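Local coordinates for protein UDP-N-acetylglucosamine 4,6-dehydratase (Vibrio fischeri, PDB 3PVZ) that binds NAD in a Rossmann-type domain and probably acts as a lyase, dehydrating UDP-N-acetylglucosamine at positions 4 and 6 of its sugar, at residues 9-14 against 271-276; 139-144 against 173-178; 147-152 against 184-189; 202-205 against 210-213. All coordinates share one frame; numbering follows the deposited sequence.

How the interactions relate
From the N terminus, 9-14 meets 271-276, some 257 residues later, so interaction 1 closes the longest loop and the other three nest inside it. Interactions 2 and 3 come next. Both pair helix 131-154 with helix 174-189, their segments alternate along the chain, and they touch where V142 packs on F185. Interaction 4 closes a short loop after both of them, joining strand 202-203 to the start of helix 210-219. It meets interaction 1 through L10 on F205, I11 on A204 and I273 on L211. One pair thus joins helices of the Rossmann-type domain, the other ties the N-terminal segment to the region after strand 194-198.

Interaction 1 of 4, residues 9-14 against 271-276; sequences SLIGRD and ADIAVK
L10 meets both K276 and I273 where the N-terminal segment packs on helix 270-280. The side chains of L10 and K276 overlap head to tail. L10 has CG anti to the carbonyl carbon (chi1 -83°); CD1 continues the chain, and the other methyl, CD2, turns to the helix backbone at K276. There L10 CD2 lies 3.6 Å from K276 CB and 3.4 Å from K276 C. I273 runs alongside I11, with I273 CD1 4.2 Å from I11 CG2.

A second kind of contact sets aliphatic carbon against a backbone oxygen. I273 CD1 comes within 3.2 Å of L10 O, and K276 CD stands 3.5 Å from L10 O, so this carbonyl meets methyl and methylene groups of both helix residues. Beyond CD the lysine bends at its last torsion.

Backbone bonds shape the first segment. Helix 7-10 stops in a Schellman motif with G12, at positive phi, as its C-prime residue, and G12 N donates to S9 O over 3.2 Å. R13 then turns off to E239, with which it forms a salt bridge, and to F234 O.

No hydrogen bond crosses between the two segments, although S9 OG bonds Q280 one turn further along helix 270-280. Between 9-14 and 271-276 themselves, shape and dispersion do the work, and the exposed K276 lends its aliphatic stem to an otherwise buried patch.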
loop_
_atom_site.group_PDB
_atom_site.type_symbol
_atom_site.label_atom_id
_atom_site.label_comp_id
_atom_site.label_asym_id
_atom_site.label_seq_id
_atom_site.Cartn_x
_atom_site.Cartn_y
_atom_site.Cartn_z
ATOM N N SER A 9 10.453 4.712 25.503
ATOM C CA SER A 9 9.742 5.167 26.689
ATOM C C SER A 9 8.239 4.868 26.567
ATOM O O SER A 9 7.631 4.473 27.537
ATOM C CB SER A 9 10.007 6.653 26.993
ATOM O OG SER A 9 9.917 7.452 25.824
ATOM N N LEU A 10 7.651 5.000 25.382
ATOM C CA LEU A 10 6.228 4.660 25.207
ATOM C C LEU A 10 5.918 3.193 25.467
ATOM O O LEU A 10 4.855 2.880 25.992
ATOM C CB LEU A 10 5.702 5.036 23.827
ATOM C CG LEU A 10 5.287 6.492 23.699
ATOM C CD1 LEU A 10 4.783 6.749 22.325
ATOM C CD2 LEU A 10 4.208 6.835 24.730
ATOM N N ILE A 11 6.831 2.292 25.126
ATOM C CA ILE A 11 6.550 0.876 25.339
ATOM C C ILE A 11 7.188 0.376 26.629
ATOM O O ILE A 11 7.554 -0.804 26.747
ATOM C CB ILE A 11 6.891 -0.015 24.090
ATOM C CG1 ILE A 11 8.335 0.177 23.623
ATOM C CG2 ILE A 11 5.957 0.314 22.971
ATOM C CD1 ILE A 11 8.764 -0.784 22.508
ATOM N N GLY A 12 7.315 1.272 27.605
ATOM C CA GLY A 12 7.657 0.880 28.980
ATOM C C GLY A 12 9.028 0.271 29.160
ATOM O O GLY A 12 9.218 -0.579 30.026
ATOM N N ARG A 13 9.977 0.709 28.335
ATOM C CA ARG A 13 11.355 0.239 28.364
ATOM C C ARG A 13 12.247 1.454 28.200
ATOM O O ARG A 13 11.781 2.516 27.851
ATOM C CB ARG A 13 11.629 -0.740 27.201
ATOM C CG ARG A 13 11.156 -2.164 27.435
ATOM C CD ARG A 13 11.861 -3.202 26.481
ATOM N NE ARG A 13 11.247 -3.261 25.150
ATOM C CZ ARG A 13 11.896 -3.072 23.999
ATOM N NH1 ARG A 13 13.198 -2.819 23.964
ATOM N NH2 ARG A 13 11.229 -3.153 22.865
ATOM N N ASP A 14 13.537 1.289 28.445
ATOM C CA ASP A 14 14.491 2.393 28.334
ATOM C C ASP A 14 15.746 2.000 27.524
ATOM O O ASP A 14 16.530 2.868 27.120
ATOM C CB ASP A 14 14.773 2.923 29.764
ATOM C CG ASP A 14 16.234 3.258 30.025
ATOM O OD1 ASP A 14 16.790 4.185 29.369
ATOM O OD2 ASP A 14 16.806 2.613 30.934
ATOM N N ALA A 271 -4.625 0.530 25.521
ATOM C CA ALA A 271 -5.092 1.702 26.254
ATOM C C ALA A 271 -3.948 2.348 27.040
ATOM O O ALA A 271 -3.791 3.589 27.057
ATOM C CB ALA A 271 -6.224 1.326 27.206
ATOM N N ASP A 272 -3.138 1.512 27.676
ATOM C CA ASP A 272 -2.038 2.016 28.461
ATOM C C ASP A 272 -1.008 2.737 27.581
ATOM O O ASP A 272 -0.515 3.793 27.969
ATOM C CB ASP A 272 -1.434 0.919 29.321
ATOM C CG ASP A 272 -2.210 0.721 30.647
ATOM O OD1 ASP A 272 -3.110 1.533 30.951
ATOM O OD2 ASP A 272 -1.927 -0.238 31.398
ATOM N N ILE A 273 -0.734 2.218 26.389
ATOM C CA ILE A 273 0.164 2.927 25.459
ATOM C C ILE A 273 -0.457 4.245 25.055
ATOM O O ILE A 273 0.240 5.236 25.020
ATOM C CB ILE A 273 0.466 2.161 24.166
ATOM C CG1 ILE A 273 1.153 0.816 24.431
ATOM C CG2 ILE A 273 1.361 2.998 23.228
ATOM C CD1 ILE A 273 2.449 0.894 25.169
ATOM N N ALA A 274 -1.757 4.273 24.762
ATOM C CA ALA A 274 -2.414 5.542 24.392
ATOM C C ALA A 274 -2.252 6.622 25.473
ATOM O O ALA A 274 -1.844 7.738 25.191
ATOM C CB ALA A 274 -3.918 5.335 24.048
ATOM N N VAL A 275 -2.554 6.285 26.710
ATOM C CA VAL A 275 -2.379 7.237 27.798
ATOM C C VAL A 275 -0.925 7.752 27.846
ATOM O O VAL A 275 -0.704 8.962 27.798
ATOM C CB VAL A 275 -2.776 6.622 29.129
ATOM C CG1 VAL A 275 -2.588 7.609 30.232
ATOM C CG2 VAL A 275 -4.223 6.159 29.069
ATOM N N LYS A 276 0.067 6.849 27.862
ATOM C CA LYS A 276 1.473 7.281 27.862
ATOM C C LYS A 276 1.772 8.240 26.728
ATOM O O LYS A 276 2.536 9.192 26.896
ATOM C CB LYS A 276 2.427 6.097 27.745
ATOM C CG LYS A 276 2.675 5.402 29.062
ATOM C CD LYS A 276 3.129 3.936 28.865
ATOM C CE LYS A 276 2.812 3.059 30.102
ATOM N NZ LYS A 276 3.809 3.187 31.214
#

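Interaction 2 of 4, residues 139-144 against 173-178; sequences DVNVFN and NMMGAS
N141 donates across to S178, the one hydrogen bond between the two segments. N141 ND2 reaches S178 OG over 3.1 Å with an N-H...O angle of 171°, and the hydroxyl sits in the plane of the amide. S178 OG in turn donates to M175 O at 2.7 Å. A chi1 of 79° tucks the hydroxyl between the serine's own backbone N and carbonyl carbon, from where it can reach back one helical turn. The other end of the amide is also held, because N141 OD1 accepts from L122 N, next to the NAD-binding A121.

Packing contacts flank this bond. The selenomethionine side chain of M175, bent at chi2 and chi3, lies roughly perpendicular to that of N141, with M175 SE 4.0 Å from N141 ND2. V142 CG2 lies 3.6 Å from S178 O.

A capping bond starts the second helix: N173 is its N-cap, and N173 OD1 accepts from G176 N over 3.0 Å. The segment axes run nearly parallel, 10.4 Å apart at 15°, as expected of neighbouring crossover helices of a Rossmann-type fold. M175 and K179, which binds NAD, probably occupy the tyrosine and lysine places of the YxxxK motif of short-chain dehydrogenases.

With partners at both OD1 and ND2, the buried amide has its flip state fixed, and it links the loop at A121 and L122 to the helix that carries K179.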
loop_
_atom_site.group_PDB
_atom_site.type_symbol
_atom_site.label_atom_id
_atom_site.label_comp_id
_atom_site.label_asym_id
_atom_site.label_seq_id
_atom_site.Cartn_x
_atom_site.Cartn_y
_atom_site.Cartn_z
ATOM N N ASP A 139 -2.028 -14.821 -3.131
ATOM C CA ASP A 139 -1.078 -14.550 -4.221
ATOM C C ASP A 139 0.145 -13.849 -3.689
ATOM O O ASP A 139 1.298 -14.244 -4.012
ATOM C CB ASP A 139 -1.699 -13.690 -5.343
ATOM C CG ASP A 139 -2.512 -14.502 -6.329
ATOM O OD1 ASP A 139 -2.286 -15.731 -6.405
ATOM O OD2 ASP A 139 -3.388 -13.914 -7.037
ATOM N N VAL A 140 -0.100 -12.829 -2.856
ATOM C CA VAL A 140 0.985 -12.061 -2.235
ATOM C C VAL A 140 1.720 -12.883 -1.172
ATOM O O VAL A 140 2.950 -12.857 -1.130
ATOM C CB VAL A 140 0.504 -10.758 -1.615
ATOM C CG1 VAL A 140 1.663 -10.102 -0.823
ATOM C CG2 VAL A 140 -0.041 -9.804 -2.675
ATOM N N ASN A 141 1.004 -13.626 -0.316
ATOM C CA ASN A 141 1.703 -14.233 0.785
ATOM C C ASN A 141 2.258 -15.605 0.363
ATOM O O ASN A 141 3.316 -15.957 0.828
ATOM C CB ASN A 141 0.854 -14.403 2.062
ATOM C CG ASN A 141 0.386 -13.093 2.696
ATOM O OD1 ASN A 141 0.843 -11.975 2.388
ATOM N ND2 ASN A 141 -0.570 -13.247 3.624
ATOM N N VAL A 142 1.575 -16.368 -0.488
ATOM C CA VAL A 142 2.078 -17.719 -0.875
ATOM C C VAL A 142 2.855 -17.707 -2.215
ATOM O O VAL A 142 4.083 -17.906 -2.240
ATOM C CB VAL A 142 0.939 -18.754 -0.914
ATOM C CG1 VAL A 142 1.465 -20.176 -1.180
ATOM C CG2 VAL A 142 0.129 -18.708 0.414
ATOM N N PHE A 143 2.154 -17.401 -3.304
ATOM C CA PHE A 143 2.705 -17.557 -4.641
ATOM C C PHE A 143 3.819 -16.607 -5.032
ATOM O O PHE A 143 4.766 -17.027 -5.672
ATOM C CB PHE A 143 1.583 -17.606 -5.675
ATOM C CG PHE A 143 0.719 -18.841 -5.537
ATOM C CD1 PHE A 143 1.269 -20.111 -5.735
ATOM C CD2 PHE A 143 -0.589 -18.744 -5.133
ATOM C CE1 PHE A 143 0.502 -21.224 -5.549
ATOM C CE2 PHE A 143 -1.368 -19.867 -4.975
ATOM C CZ PHE A 143 -0.832 -21.092 -5.169
ATOM N N ASN A 144 3.756 -15.352 -4.613
ATOM C CA ASN A 144 4.833 -14.409 -4.852
ATOM C C ASN A 144 6.072 -14.849 -4.103
ATOM O O ASN A 144 7.224 -14.643 -4.554
ATOM C CB ASN A 144 4.466 -13.006 -4.366
ATOM C CG ASN A 144 3.489 -12.286 -5.300
ATOM O OD1 ASN A 144 3.035 -12.827 -6.313
ATOM N ND2 ASN A 144 3.135 -11.052 -4.938
ATOM N N ASN A 173 -7.280 -17.831 11.972
ATOM C CA ASN A 173 -7.892 -17.052 10.886
ATOM C C ASN A 173 -7.177 -17.354 9.540
ATOM O O ASN A 173 -6.192 -18.074 9.535
ATOM C CB ASN A 173 -7.860 -15.577 11.253
ATOM C CG ASN A 173 -6.472 -15.098 11.605
ATOM O OD1 ASN A 173 -5.487 -15.506 10.988
ATOM N ND2 ASN A 173 -6.382 -14.207 12.575
HETATM N N MSE A 174 -7.683 -16.847 8.417
HETATM C CA MSE A 174 -7.148 -17.191 7.078
HETATM C C MSE A 174 -5.760 -16.584 6.815
HETATM O O MSE A 174 -4.979 -17.119 6.033
HETATM C CB MSE A 174 -8.108 -16.771 5.954
HETATM C CG MSE A 174 -9.527 -17.354 6.046
HETATM SE SE MSE A 174 -9.447 -19.240 5.843
HETATM C CE MSE A 174 -9.260 -19.316 3.884
HETATM N N MSE A 175 -5.492 -15.447 7.438
HETATM C CA MSE A 175 -4.175 -14.819 7.446
HETATM C C MSE A 175 -3.096 -15.784 7.894
HETATM O O MSE A 175 -2.124 -16.049 7.180
HETATM C CB MSE A 175 -4.175 -13.654 8.438
HETATM C CG MSE A 175 -4.062 -12.354 7.839
HETATM SE SE MSE A 175 -2.290 -12.261 7.120
HETATM C CE MSE A 175 -1.405 -12.363 8.880
ATOM N N GLY A 176 -3.281 -16.287 9.111
ATOM C CA GLY A 176 -2.349 -17.200 9.715
ATOM C C GLY A 176 -2.305 -18.481 8.944
ATOM O O GLY A 176 -1.240 -19.064 8.798
ATOM N N ALA A 177 -3.444 -18.939 8.439
ATOM C CA ALA A 177 -3.427 -20.124 7.579
ATOM C C ALA A 177 -2.588 -19.848 6.305
ATOM O O ALA A 177 -1.821 -20.719 5.858
ATOM C CB ALA A 177 -4.806 -20.546 7.222
ATOM N N SER A 178 -2.689 -18.639 5.756
ATOM C CA SER A 178 -1.949 -18.333 4.523
ATOM C C SER A 178 -0.469 -18.367 4.811
ATOM O O SER A 178 0.270 -18.962 4.031
ATOM C CB SER A 178 -2.381 -17.020 3.836
ATOM O OG SER A 178 -1.832 -15.907 4.475
#

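Interaction 3 of 4, residues 147-152 against 184-189; sequences KTIQQS and MFLMRK
Two adjacent crossover helices of the Rossmann-type domain, 131-154 and 174-189, meet here near their C-terminal ends, their segment axes 10.6 Å apart and only 11° from parallel. I149 faces the second helix and supplies the apolar packing of the first. I149 CG2 rests on the stem of K189, 3.5 Å from K189 CB and 3.6 Å from K189 CG, where the two side chains cross obliquely. The other branch tip, I149 CD1, meets L186 CD1 at 3.8 Å, these side chains standing at about a right angle.

K189 does not run straight past. Bends at chi2 (-56°) and chi4 (-60°) fold it over the neighbouring helix, where its ammonium group forms a salt bridge with D146. On the way it crosses Q150 almost perpendicularly, bringing K189 CE within 3.2 Å of Q150 OE1. Q150 NE2 is engaged by D154 on its own helix.

The lysine thus works in two parts, a buried aliphatic stem that covers I149 and a charged end paired with D146. The CE hydrogens, probably polarised by the adjacent ammonium group, suit a carbonyl oxygen such as Q150 OE1 as neighbour.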
loop_
_atom_site.group_PDB
_atom_site.type_symbol
_atom_site.label_atom_id
_atom_site.label_comp_id
_atom_site.label_asym_id
_atom_site.label_seq_id
_atom_site.Cartn_x
_atom_site.Cartn_y
_atom_site.Cartn_z
ATOM N N LYS A 147 7.567 -17.942 -5.975
ATOM C CA LYS A 147 8.214 -17.487 -7.206
ATOM C C LYS A 147 9.532 -16.730 -6.964
ATOM O O LYS A 147 10.508 -16.969 -7.647
ATOM C CB LYS A 147 7.258 -16.616 -8.056
ATOM C CG LYS A 147 7.921 -16.092 -9.376
ATOM C CD LYS A 147 7.062 -15.087 -10.085
ATOM C CE LYS A 147 7.083 -13.714 -9.384
ATOM N NZ LYS A 147 6.239 -12.758 -10.234
ATOM N N THR A 148 9.559 -15.786 -6.036
ATOM C CA THR A 148 10.769 -14.971 -5.811
ATOM C C THR A 148 11.873 -15.873 -5.186
ATOM O O THR A 148 13.048 -15.683 -5.392
ATOM C CB THR A 148 10.489 -13.802 -4.911
ATOM O OG1 THR A 148 9.865 -14.274 -3.708
ATOM C CG2 THR A 148 9.557 -12.670 -5.608
ATOM N N ILE A 149 11.496 -16.856 -4.409
ATOM C CA ILE A 149 12.490 -17.864 -3.999
ATOM C C ILE A 149 13.083 -18.617 -5.225
ATOM O O ILE A 149 14.316 -18.762 -5.340
ATOM C CB ILE A 149 11.944 -18.892 -2.980
ATOM C CG1 ILE A 149 11.485 -18.173 -1.701
ATOM C CG2 ILE A 149 13.059 -19.888 -2.581
ATOM C CD1 ILE A 149 10.660 -19.047 -0.784
ATOM N N GLN A 150 12.229 -19.059 -6.142
ATOM C CA GLN A 150 12.701 -19.771 -7.348
ATOM C C GLN A 150 13.611 -18.872 -8.189
ATOM O O GLN A 150 14.676 -19.296 -8.647
ATOM C CB GLN A 150 11.521 -20.324 -8.190
ATOM C CG GLN A 150 11.992 -21.125 -9.397
ATOM C CD GLN A 150 12.622 -22.463 -8.966
ATOM O OE1 GLN A 150 12.030 -23.164 -8.202
ATOM N NE2 GLN A 150 13.830 -22.767 -9.420
ATOM N N GLN A 151 13.257 -17.569 -8.295
ATOM C CA GLN A 151 14.068 -16.648 -9.032
ATOM C C GLN A 151 15.405 -16.432 -8.312
ATOM O O GLN A 151 16.430 -16.165 -8.941
ATOM C CB GLN A 151 13.322 -15.329 -9.207
ATOM C CG GLN A 151 12.071 -15.463 -10.000
ATOM C CD GLN A 151 11.290 -14.185 -10.022
ATOM O OE1 GLN A 151 11.274 -13.433 -9.046
ATOM N NE2 GLN A 151 10.622 -13.940 -11.114
ATOM N N SER A 152 15.399 -16.505 -6.997
ATOM C CA SER A 152 16.628 -16.396 -6.239
ATOM C C SER A 152 17.547 -17.645 -6.429
ATOM O O SER A 152 18.777 -17.488 -6.578
ATOM C CB SER A 152 16.297 -16.196 -4.761
ATOM O OG SER A 152 15.565 -14.992 -4.549
HETATM N N MSE A 184 4.952 -24.190 4.248
HETATM C CA MSE A 184 5.054 -25.489 3.541
HETATM C C MSE A 184 5.842 -25.310 2.228
HETATM O O MSE A 184 6.772 -26.074 1.926
HETATM C CB MSE A 184 3.672 -26.031 3.216
HETATM C CG MSE A 184 2.832 -26.353 4.418
HETATM SE SE MSE A 184 1.029 -26.905 3.903
HETATM C CE MSE A 184 0.235 -27.104 5.656
ATOM N N PHE A 185 5.491 -24.275 1.468
ATOM C CA PHE A 185 6.192 -23.975 0.222
ATOM C C PHE A 185 7.635 -23.635 0.494
ATOM O O PHE A 185 8.501 -23.987 -0.294
ATOM C CB PHE A 185 5.508 -22.835 -0.583
ATOM C CG PHE A 185 4.291 -23.279 -1.347
ATOM C CD1 PHE A 185 4.409 -23.767 -2.632
ATOM C CD2 PHE A 185 3.047 -23.294 -0.739
ATOM C CE1 PHE A 185 3.292 -24.220 -3.336
ATOM C CE2 PHE A 185 1.922 -23.745 -1.404
ATOM C CZ PHE A 185 2.033 -24.201 -2.723
ATOM N N LEU A 186 7.869 -22.891 1.571
ATOM C CA LEU A 186 9.205 -22.509 2.024
ATOM C C LEU A 186 10.032 -23.770 2.377
ATOM O O LEU A 186 11.189 -23.852 2.104
ATOM C CB LEU A 186 9.102 -21.687 3.294
ATOM C CG LEU A 186 9.333 -20.195 3.345
ATOM C CD1 LEU A 186 8.491 -19.464 2.333
ATOM C CD2 LEU A 186 9.094 -19.682 4.798
HETATM N N MSE A 187 9.415 -24.723 3.045
HETATM C CA MSE A 187 10.122 -25.920 3.415
HETATM C C MSE A 187 10.570 -26.642 2.155
HETATM O O MSE A 187 11.660 -27.162 2.146
HETATM C CB MSE A 187 9.294 -26.837 4.334
HETATM C CG MSE A 187 9.128 -26.381 5.785
HETATM SE SE MSE A 187 10.717 -25.665 6.740
HETATM C CE MSE A 187 10.434 -23.727 6.414
ATOM N N ARG A 188 9.759 -26.671 1.095
ATOM C CA ARG A 188 10.169 -27.352 -0.135
ATOM C C ARG A 188 11.347 -26.637 -0.744
ATOM O O ARG A 188 12.309 -27.285 -1.165
ATOM C CB ARG A 188 9.067 -27.419 -1.170
ATOM C CG ARG A 188 9.525 -27.986 -2.492
ATOM C CD ARG A 188 8.347 -28.445 -3.376
ATOM N NE ARG A 188 7.603 -27.304 -3.906
ATOM C CZ ARG A 188 6.556 -27.405 -4.706
ATOM N NH1 ARG A 188 5.951 -26.313 -5.125
ATOM N NH2 ARG A 188 6.088 -28.606 -5.072
ATOM N N LYS A 189 11.259 -25.314 -0.808
ATOM C CA LYS A 189 12.353 -24.487 -1.366
ATOM C C LYS A 189 13.649 -24.515 -0.575
ATOM O O LYS A 189 14.719 -24.286 -1.130
ATOM C CB LYS A 189 11.915 -23.033 -1.508
ATOM C CG LYS A 189 10.972 -22.783 -2.699
ATOM C CD LYS A 189 11.620 -23.256 -4.017
ATOM C CE LYS A 189 10.846 -22.848 -5.257
ATOM N NZ LYS A 189 9.483 -23.375 -5.279
#

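Interaction 4 of 4, residues 202-205 against 210-213; sequences NVAF and LLHG. With NAD (nicotinamide-adenine-dinucleotide), chain E.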
loop_
_atom_site.group_PDB
_atom_site.type_symbol
_atom_site.label_atom_id
_atom_site.label_comp_id
_atom_site.label_asym_id
_atom_site.label_seq_id
_atom_site.Cartn_x
_atom_site.Cartn_y
_atom_site.Cartn_z
ATOM N N ASN A 202 4.643 -7.335 18.454
ATOM C CA ASN A 202 4.095 -6.158 17.792
ATOM C C ASN A 202 5.126 -5.079 17.563
ATOM O O ASN A 202 5.757 -4.622 18.509
ATOM C CB ASN A 202 2.970 -5.574 18.628
ATOM C CG ASN A 202 1.727 -6.400 18.575
ATOM O OD1 ASN A 202 1.772 -7.610 18.701
ATOM N ND2 ASN A 202 0.602 -5.744 18.428
ATOM N N VAL A 203 5.284 -4.633 16.316
ATOM C CA VAL A 203 6.258 -3.600 16.016
ATOM C C VAL A 203 5.665 -2.184 16.194
ATOM O O VAL A 203 4.824 -1.749 15.416
ATOM C CB VAL A 203 6.854 -3.785 14.607
ATOM C CG1 VAL A 203 7.917 -2.704 14.353
ATOM C CG2 VAL A 203 7.487 -5.188 14.453
ATOM N N ALA A 204 6.095 -1.467 17.242
ATOM C CA ALA A 204 5.357 -0.243 17.658
ATOM C C ALA A 204 5.229 0.730 16.506
ATOM O O ALA A 204 6.197 1.058 15.856
ATOM C CB ALA A 204 6.023 0.434 18.842
ATOM N N PHE A 205 4.015 1.158 16.249
ATOM C CA PHE A 205 3.708 2.181 15.269
ATOM C C PHE A 205 3.848 1.718 13.832
ATOM O O PHE A 205 3.708 2.514 12.918
ATOM C CB PHE A 205 4.451 3.507 15.550
ATOM C CG PHE A 205 4.026 4.134 16.850
ATOM C CD1 PHE A 205 4.700 3.838 18.038
ATOM C CD2 PHE A 205 2.893 4.931 16.912
ATOM C CE1 PHE A 205 4.271 4.379 19.272
ATOM C CE2 PHE A 205 2.456 5.464 18.121
ATOM C CZ PHE A 205 3.150 5.190 19.310
ATOM N N LEU A 210 -2.905 -0.267 15.246
ATOM C CA LEU A 210 -3.630 0.597 16.156
ATOM C C LEU A 210 -2.800 1.800 16.592
ATOM O O LEU A 210 -3.292 2.914 16.648
ATOM C CB LEU A 210 -4.110 -0.192 17.371
ATOM C CG LEU A 210 -5.584 -0.560 17.480
ATOM C CD1 LEU A 210 -5.855 -1.134 18.910
ATOM C CD2 LEU A 210 -6.507 0.664 17.203
ATOM N N LEU A 211 -1.539 1.567 16.897
ATOM C CA LEU A 211 -0.660 2.628 17.338
ATOM C C LEU A 211 -0.465 3.654 16.238
ATOM O O LEU A 211 -0.456 4.839 16.492
ATOM C CB LEU A 211 0.697 2.073 17.763
ATOM C CG LEU A 211 0.906 1.880 19.262
ATOM C CD1 LEU A 211 -0.079 0.862 19.907
ATOM C CD2 LEU A 211 2.346 1.457 19.488
ATOM N N HIS A 212 -0.284 3.185 15.014
ATOM C CA HIS A 212 -0.162 4.076 13.884
ATOM C C HIS A 212 -1.459 4.878 13.778
ATOM O O HIS A 212 -1.440 6.060 13.464
ATOM C CB HIS A 212 0.104 3.282 12.601
ATOM C CG HIS A 212 -0.041 4.085 11.366
ATOM N ND1 HIS A 212 0.992 4.833 10.849
ATOM C CD2 HIS A 212 -1.108 4.286 10.552
ATOM C CE1 HIS A 212 0.573 5.447 9.754
ATOM N NE2 HIS A 212 -0.697 5.132 9.555
ATOM N N GLY A 213 -2.573 4.206 14.028
ATOM C CA GLY A 213 -3.853 4.881 14.151
ATOM C C GLY A 213 -3.865 6.041 15.163
ATOM O O GLY A 213 -4.473 7.080 14.894
HETATM P PA NAD E . 3.466 -3.501 6.038
HETATM O O1A NAD E . 2.035 -3.401 5.618
HETATM O O2A NAD E . 3.925 -2.197 6.617
HETATM O O5B NAD E . 4.438 -3.575 4.782
HETATM C C5B NAD E . 4.152 -4.618 3.824
HETATM C C4B NAD E . 4.788 -4.080 2.538
HETATM O O4B NAD E . 4.651 -4.976 1.455
HETATM C C3B NAD E . 4.103 -2.738 2.123
HETATM O O3B NAD E . 5.056 -1.713 1.930
HETATM C C2B NAD E . 3.377 -3.124 0.813
HETATM O O2B NAD E . 3.149 -2.037 -0.077
HETATM C C1B NAD E . 4.370 -4.201 0.319
HETATM N N9A NAD E . 3.744 -5.071 -0.667
HETATM C C8A NAD E . 2.608 -5.768 -0.529
HETATM N N7A NAD E . 2.308 -6.393 -1.620
HETATM C C5A NAD E . 3.335 -6.173 -2.497
HETATM C C6A NAD E . 3.594 -6.555 -3.810
HETATM N N6A NAD E . 2.704 -7.417 -4.402
HETATM N N1A NAD E . 4.693 -6.131 -4.425
HETATM C C2A NAD E . 5.541 -5.310 -3.814
HETATM N N3A NAD E . 5.318 -4.906 -2.588
HETATM C C4A NAD E . 4.251 -5.311 -1.912
HETATM O O3 NAD E . 3.635 -4.765 7.019
HETATM P PN NAD E . 4.864 -4.780 8.089
HETATM O O1N NAD E . 4.379 -4.281 9.440
HETATM O O2N NAD E . 6.156 -4.179 7.714
HETATM O O5D NAD E . 4.944 -6.410 8.347
HETATM C C5D NAD E . 5.658 -7.066 7.310
HETATM C C4D NAD E . 5.656 -8.575 7.581
HETATM O O4D NAD E . 5.923 -8.833 8.996
HETATM C C3D NAD E . 4.251 -9.157 7.309
HETATM O O3D NAD E . 4.285 -10.548 6.914
HETATM C C2D NAD E . 3.596 -9.133 8.708
HETATM O O2D NAD E . 2.536 -10.092 8.837
HETATM C C1D NAD E . 4.782 -9.508 9.596
HETATM N N1N NAD E . 4.579 -9.116 10.999
HETATM C C2N NAD E . 4.415 -7.818 11.281
HETATM C C3N NAD E . 4.237 -7.392 12.582
HETATM C C7N NAD E . 4.026 -5.972 12.908
HETATM O O7N NAD E . 3.798 -5.710 14.087
HETATM N N7N NAD E . 4.040 -5.000 11.984
HETATM C C4N NAD E . 4.232 -8.348 13.628
HETATM C C5N NAD E . 4.422 -9.679 13.297
HETATM C C6N NAD E . 4.585 -10.045 11.960
#
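V203 N donates to O7N, the carboxamide oxygen of the NAD nicotinamide, over 2.9 Å and with an N-H...O angle of 175°. V203 CB and CG2 pack against the carboxamide, V203 CB 3.6 Å from O7N.

Most of the contact is made by F205, two residues further on, with L211 of the helix. L211 CD2 sits over one face of the F205 ring in a CH-pi contact, 3.7 Å from the centroid and 20° off the ring normal, displaced toward the CE1 side. The side chains cross at about a right angle. With CG beside the backbone N, F205 carries its ring back over the helix start, where F205 CD2 also comes within 3.4 Å of L211 O. The same methyl, L211 CD2, touches A204 CB at 3.9 Å, so it fills the angle between the alanine and the phenyl ring.

Strand 202-203 and the turn after it belong to the segment following the sixth parallel strand of the Rossmann-type sheet, 194-198, which in short-chain dehydrogenases commonly holds the nicotinamide through its backbone. S206, just beyond F205, adds its side chain, OG being hydrogen-bonded to NAD. F205 itself has positive phi (73°), and this backbone turn swings the chain round toward helix 210-219.

H212 meets the turn with its first carbon, H212 CB lying 3.7 Å from F205 O, while its backbone N is hydrogen-bonded to S209 OG. Beyond the contact, L10 of helix 7-10 packs on F205, and F270 and I273 of helix 270-280 pack on L211.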